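Local coordinates for protein 5-carboxyvanillate decarboxylase (Sphingobium sp. SYK-6, PDB 4ICM) that probably removes a carboxyl group from 5-carboxyvanillate as a carboxy-lyase, working around a manganese ion held in an amidohydrolase-type barrel, at residues A6-V11 against A295-Y300; N144-D149 against H174-S179. All coordinates share one frame; numbering follows the deposited sequence.

Interaction 1: A6-V11 against A295-Y300; sequences ATEEAV and AIDYPY. With MN (manganese (II) ion), chain I.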
# COMPACT_ATOMS: atom_id res chain seq x y z
N ALA A 6 -4.09 17.36 18.36
CA ALA A 6 -3.31 16.85 17.23
C ALA A 6 -2.42 15.69 17.68
O ALA A 6 -1.62 15.85 18.61
CB ALA A 6 -2.49 17.99 16.60
N THR A 7 -2.56 14.53 17.04
CA THR A 7 -1.98 13.30 17.61
C THR A 7 -0.64 12.80 17.04
O THR A 7 -0.14 11.77 17.49
CB THR A 7 -2.98 12.13 17.58
OG1 THR A 7 -3.48 11.95 16.24
CG2 THR A 7 -4.15 12.43 18.51
N GLU A 8 -0.07 13.49 16.05
CA GLU A 8 1.19 13.00 15.47
C GLU A 8 2.15 14.16 15.31
O GLU A 8 2.59 14.47 14.20
CB GLU A 8 0.97 12.28 14.14
CG GLU A 8 2.15 11.38 13.74
CD GLU A 8 2.02 10.81 12.34
OE1 GLU A 8 1.08 10.02 12.09
OE2 GLU A 8 2.86 11.14 11.49
N GLU A 9 2.49 14.79 16.42
CA GLU A 9 3.22 16.04 16.35
C GLU A 9 4.65 15.83 16.81
O GLU A 9 4.90 15.54 17.97
CB GLU A 9 2.50 17.10 17.18
CG GLU A 9 0.99 17.08 16.91
CD GLU A 9 0.67 17.03 15.42
OE1 GLU A 9 -0.18 16.21 14.99
OE2 GLU A 9 1.26 17.82 14.66
N ALA A 10 5.57 15.96 15.87
CA ALA A 10 6.97 15.62 16.10
C ALA A 10 7.72 16.66 16.92
O ALA A 10 7.45 17.86 16.85
CB ALA A 10 7.66 15.39 14.77
N VAL A 11 8.70 16.19 17.68
CA VAL A 11 9.52 17.08 18.48
C VAL A 11 10.88 16.40 18.62
O VAL A 11 10.98 15.19 18.42
CB VAL A 11 8.87 17.36 19.86
CG1 VAL A 11 8.87 16.09 20.73
CG2 VAL A 11 9.56 18.50 20.57
N ALA A 295 -4.99 14.55 13.29
CA ALA A 295 -3.60 14.90 13.54
C ALA A 295 -3.16 15.93 12.51
O ALA A 295 -3.84 16.16 11.51
CB ALA A 295 -2.71 13.66 13.51
N ILE A 296 -2.02 16.55 12.77
CA ILE A 296 -1.47 17.55 11.86
C ILE A 296 -0.24 17.03 11.12
O ILE A 296 -0.14 17.20 9.91
CB ILE A 296 -1.06 18.82 12.62
CG1 ILE A 296 -2.27 19.46 13.30
CG2 ILE A 296 -0.41 19.82 11.66
CD1 ILE A 296 -1.89 20.62 14.24
N ASP A 297 0.66 16.39 11.87
CA ASP A 297 1.99 15.98 11.40
C ASP A 297 2.92 17.19 11.29
O ASP A 297 3.72 17.30 10.36
CB ASP A 297 1.93 15.22 10.06
CG ASP A 297 2.93 14.08 9.98
OD1 ASP A 297 3.78 13.96 10.88
OD2 ASP A 297 2.85 13.31 8.99
N TYR A 298 2.77 18.12 12.23
CA TYR A 298 3.64 19.27 12.35
C TYR A 298 4.99 18.74 12.82
O TYR A 298 5.05 17.78 13.58
CB TYR A 298 3.06 20.23 13.40
CG TYR A 298 3.86 21.48 13.62
CD1 TYR A 298 3.71 22.58 12.79
CD2 TYR A 298 4.79 21.56 14.65
CE1 TYR A 298 4.46 23.74 12.99
CE2 TYR A 298 5.55 22.71 14.86
CZ TYR A 298 5.37 23.80 14.03
OH TYR A 298 6.11 24.95 14.22
N PRO A 299 6.10 19.35 12.36
CA PRO A 299 6.22 20.51 11.48
C PRO A 299 6.37 20.16 10.00
O PRO A 299 6.65 21.04 9.18
CB PRO A 299 7.51 21.17 11.98
CG PRO A 299 8.35 20.01 12.39
CD PRO A 299 7.39 18.99 12.98
N TYR A 300 6.20 18.89 9.66
CA TYR A 300 6.32 18.45 8.29
C TYR A 300 5.12 18.90 7.48
O TYR A 300 5.18 19.00 6.26
CB TYR A 300 6.50 16.93 8.24
CG TYR A 300 7.69 16.47 9.05
CD1 TYR A 300 8.98 16.57 8.54
CD2 TYR A 300 7.53 15.97 10.34
CE1 TYR A 300 10.08 16.16 9.28
CE2 TYR A 300 8.62 15.56 11.09
CZ TYR A 300 9.89 15.66 10.56
OH TYR A 300 10.98 15.26 11.31
MN MN I . 4.83 12.11 11.34
O HOH W 1 4.99 13.11 13.46
O HOH W 2 5.18 11.27 9.25
O HOH W 3 6.76 13.02 10.84

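Interaction 2: N144-D149 against H174-S179; sequences NSHTND and HPRAPS. With MN (manganese (II) ion), chain I.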
# COMPACT_ATOMS: atom_id res chain seq x y z
N ASN A 144 9.11 3.96 15.56
CA ASN A 144 9.12 4.24 14.12
C ASN A 144 9.37 3.00 13.27
O ASN A 144 10.52 2.66 13.00
CB ASN A 144 10.16 5.30 13.82
CG ASN A 144 9.99 6.50 14.71
OD1 ASN A 144 9.07 7.28 14.52
ND2 ASN A 144 10.86 6.64 15.72
N SER A 145 8.28 2.36 12.85
CA SER A 145 8.30 1.08 12.15
C SER A 145 9.48 0.18 12.56
O SER A 145 9.69 -0.04 13.75
CB SER A 145 8.22 1.28 10.64
OG SER A 145 7.71 0.11 10.04
N HIS A 146 10.27 -0.28 11.60
CA HIS A 146 11.22 -1.37 11.88
C HIS A 146 12.34 -0.98 12.85
O HIS A 146 12.66 0.19 13.02
CB HIS A 146 11.83 -1.90 10.59
CG HIS A 146 12.93 -1.05 10.05
ND1 HIS A 146 14.26 -1.25 10.36
CD2 HIS A 146 12.90 0.02 9.21
CE1 HIS A 146 15.00 -0.36 9.73
NE2 HIS A 146 14.20 0.43 9.03
N THR A 147 12.92 -2.00 13.48
CA THR A 147 14.15 -1.84 14.24
C THR A 147 15.10 -2.92 13.76
O THR A 147 14.73 -4.11 13.68
CB THR A 147 13.93 -1.97 15.76
OG1 THR A 147 13.05 -0.93 16.21
CG2 THR A 147 15.26 -1.84 16.52
N ASN A 148 16.32 -2.51 13.41
CA ASN A 148 17.34 -3.40 12.87
C ASN A 148 16.83 -4.23 11.69
O ASN A 148 17.21 -5.38 11.52
CB ASN A 148 17.88 -4.30 13.97
CG ASN A 148 18.49 -3.52 15.12
OD1 ASN A 148 19.05 -2.44 14.93
ND2 ASN A 148 18.39 -4.07 16.33
N ASP A 149 15.94 -3.62 10.90
CA ASP A 149 15.42 -4.26 9.69
C ASP A 149 14.64 -5.53 10.00
O ASP A 149 14.54 -6.42 9.17
CB ASP A 149 16.55 -4.52 8.69
CG ASP A 149 17.29 -3.25 8.32
OD1 ASP A 149 16.65 -2.36 7.72
OD2 ASP A 149 18.49 -3.12 8.64
N HIS A 174 4.76 4.92 14.07
CA HIS A 174 4.99 6.02 13.15
C HIS A 174 5.87 5.50 12.01
O HIS A 174 6.55 4.48 12.18
CB HIS A 174 5.71 7.14 13.93
CG HIS A 174 5.92 8.40 13.16
ND1 HIS A 174 6.94 8.55 12.24
CD2 HIS A 174 5.28 9.59 13.21
CE1 HIS A 174 6.89 9.77 11.73
NE2 HIS A 174 5.90 10.42 12.31
N PRO A 175 5.85 6.16 10.84
CA PRO A 175 6.74 5.63 9.80
C PRO A 175 8.22 5.85 10.05
O PRO A 175 8.64 6.65 10.89
CB PRO A 175 6.31 6.41 8.55
CG PRO A 175 4.89 6.75 8.80
CD PRO A 175 4.83 7.06 10.27
N ARG A 176 8.99 5.13 9.24
CA ARG A 176 10.42 5.21 9.12
C ARG A 176 10.63 4.90 7.64
O ARG A 176 9.69 4.43 6.99
CB ARG A 176 11.01 4.08 9.93
CG ARG A 176 12.21 4.41 10.69
CD ARG A 176 12.91 3.13 11.02
NE ARG A 176 14.30 3.25 10.65
CZ ARG A 176 15.29 2.59 11.24
NH1 ARG A 176 15.02 1.75 12.23
NH2 ARG A 176 16.54 2.78 10.83
N ALA A 177 11.81 5.14 7.09
CA ALA A 177 12.07 4.76 5.70
C ALA A 177 12.09 3.23 5.58
O ALA A 177 12.44 2.55 6.54
CB ALA A 177 13.37 5.36 5.21
N PRO A 178 11.70 2.70 4.40
CA PRO A 178 11.72 1.26 4.11
C PRO A 178 12.99 0.58 4.62
O PRO A 178 14.10 1.11 4.46
CB PRO A 178 11.64 1.23 2.59
CG PRO A 178 10.73 2.39 2.27
CD PRO A 178 11.13 3.47 3.28
N SER A 179 12.82 -0.59 5.23
CA SER A 179 13.95 -1.30 5.81
C SER A 179 14.76 -1.91 4.70
O SER A 179 14.37 -1.87 3.53
CB SER A 179 13.46 -2.41 6.75
OG SER A 179 13.00 -3.52 6.00
MN MN I . 4.83 12.11 11.34
O HOH W 4 15.00 2.11 7.23
O HOH W 5 17.24 0.13 13.27
O HOH W 1 4.99 13.11 13.46
O HOH W 3 6.76 13.02 10.84
O HOH W 2 5.18 11.27 9.25

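Interaction 1: A6-V11 against A295-Y300
One carboxylate, that of Glu9, gathers four backbone N-H groups and clamps the loop 295-300 onto strand 5-11. Its OE1 takes three of them: Ile296 N at 2.9 Å and Asp297 N at 3.2 Å arrive across the contact on the syn side, while Glu8 N comes from above the carboxylate plane. Glu9 OE2 receives the fourth, from Tyr298 N, at 2.9 Å. Bent at chi2 (-47°), the Glu9 side chain brings its carboxylate up to the N-H groups of 296-298; with so many donors round it, the buried group is likely to stay ionised. Further along, Ala10 N reaches Tyr298 O, on the cis peptide before Pro299, at 3.0 Å, and Ala10 CB packs at the edge of the Tyr300 ring, 3.8 Å from CE2. Glu8 and Asp297 run side by side, carboxylates turned 77° apart, and each gives one oxygen to manganese: Glu8 OE2 and Asp297 OD1 both bind at 2.2 Å. Their second oxygens are held elsewhere, Glu8 OE1 by Tyr172 and Ser272, Asp297 OD2 by His227. This joins the first strand of the parallel barrel to the loop after its last strand, 292-293, the usual setting of the metal site in amidohydrolase TIM barrels.

Interaction 2: N144-D149 against H174-S179
His146 holds CG between its backbone N and carbonyl carbon (chi1 79°), and Arg176 bends at chi3 (130°); together these turns lay the guanidinium flat on the imidazole. The pair joins two loops that follow neighbouring parallel strands, 140-144 and 171-174, of the TIM barrel. The planes are 15° and the centres 3.7 Å apart, and His146 NE2 sits over the middle of the guanidinium. Arg176 NH1 also donates to His146 O at 2.9 Å, approaching from above the carbonyl plane, while NE forms a salt bridge with Asp32. On the other face of the imidazole, Ser179 CB stands 3.5 Å from the centroid in a CH-pi contact, completing a sandwich. An alanine in place of Arg176 would strip one face of His146 and is likely to leave Asp32 without this charge partner and the ring less firmly fixed. Nearer the strand ends, Ser145 N makes a weak hydrogen bond to His174 O, and Asn144 lies alongside His174, amide and ring planes nearly perpendicular. The His174 ring, whose NE2 binds manganese at 2.2 Å, has its rotation set at the other nitrogen: ND1 donates to Pro175 O at 2.9 Å, in the carbonyl plane and on a lone pair.

Both contacts end on the same manganese ion, although their centres lie about 18 Å apart. Interaction 1 gives it two carboxylate oxygens and interaction 2 an imidazole nitrogen; three waters complete a six-coordinate shell. Within that shell Glu8 OE2 and His174 NE2 come to 3.2 Å of each other. Along the chain, interaction 2 falls between the two segments of interaction 1; the site draws on the first strand, the end of strand 171-174 and the loop after the last strand. Water 1, which donates to Glu8 O, and water 2, which donates to Asp297 OD2, tie two of the three solvent ligands to interaction 1. The His146-Arg176 stack lies farther out, on the loops leading away from the metal.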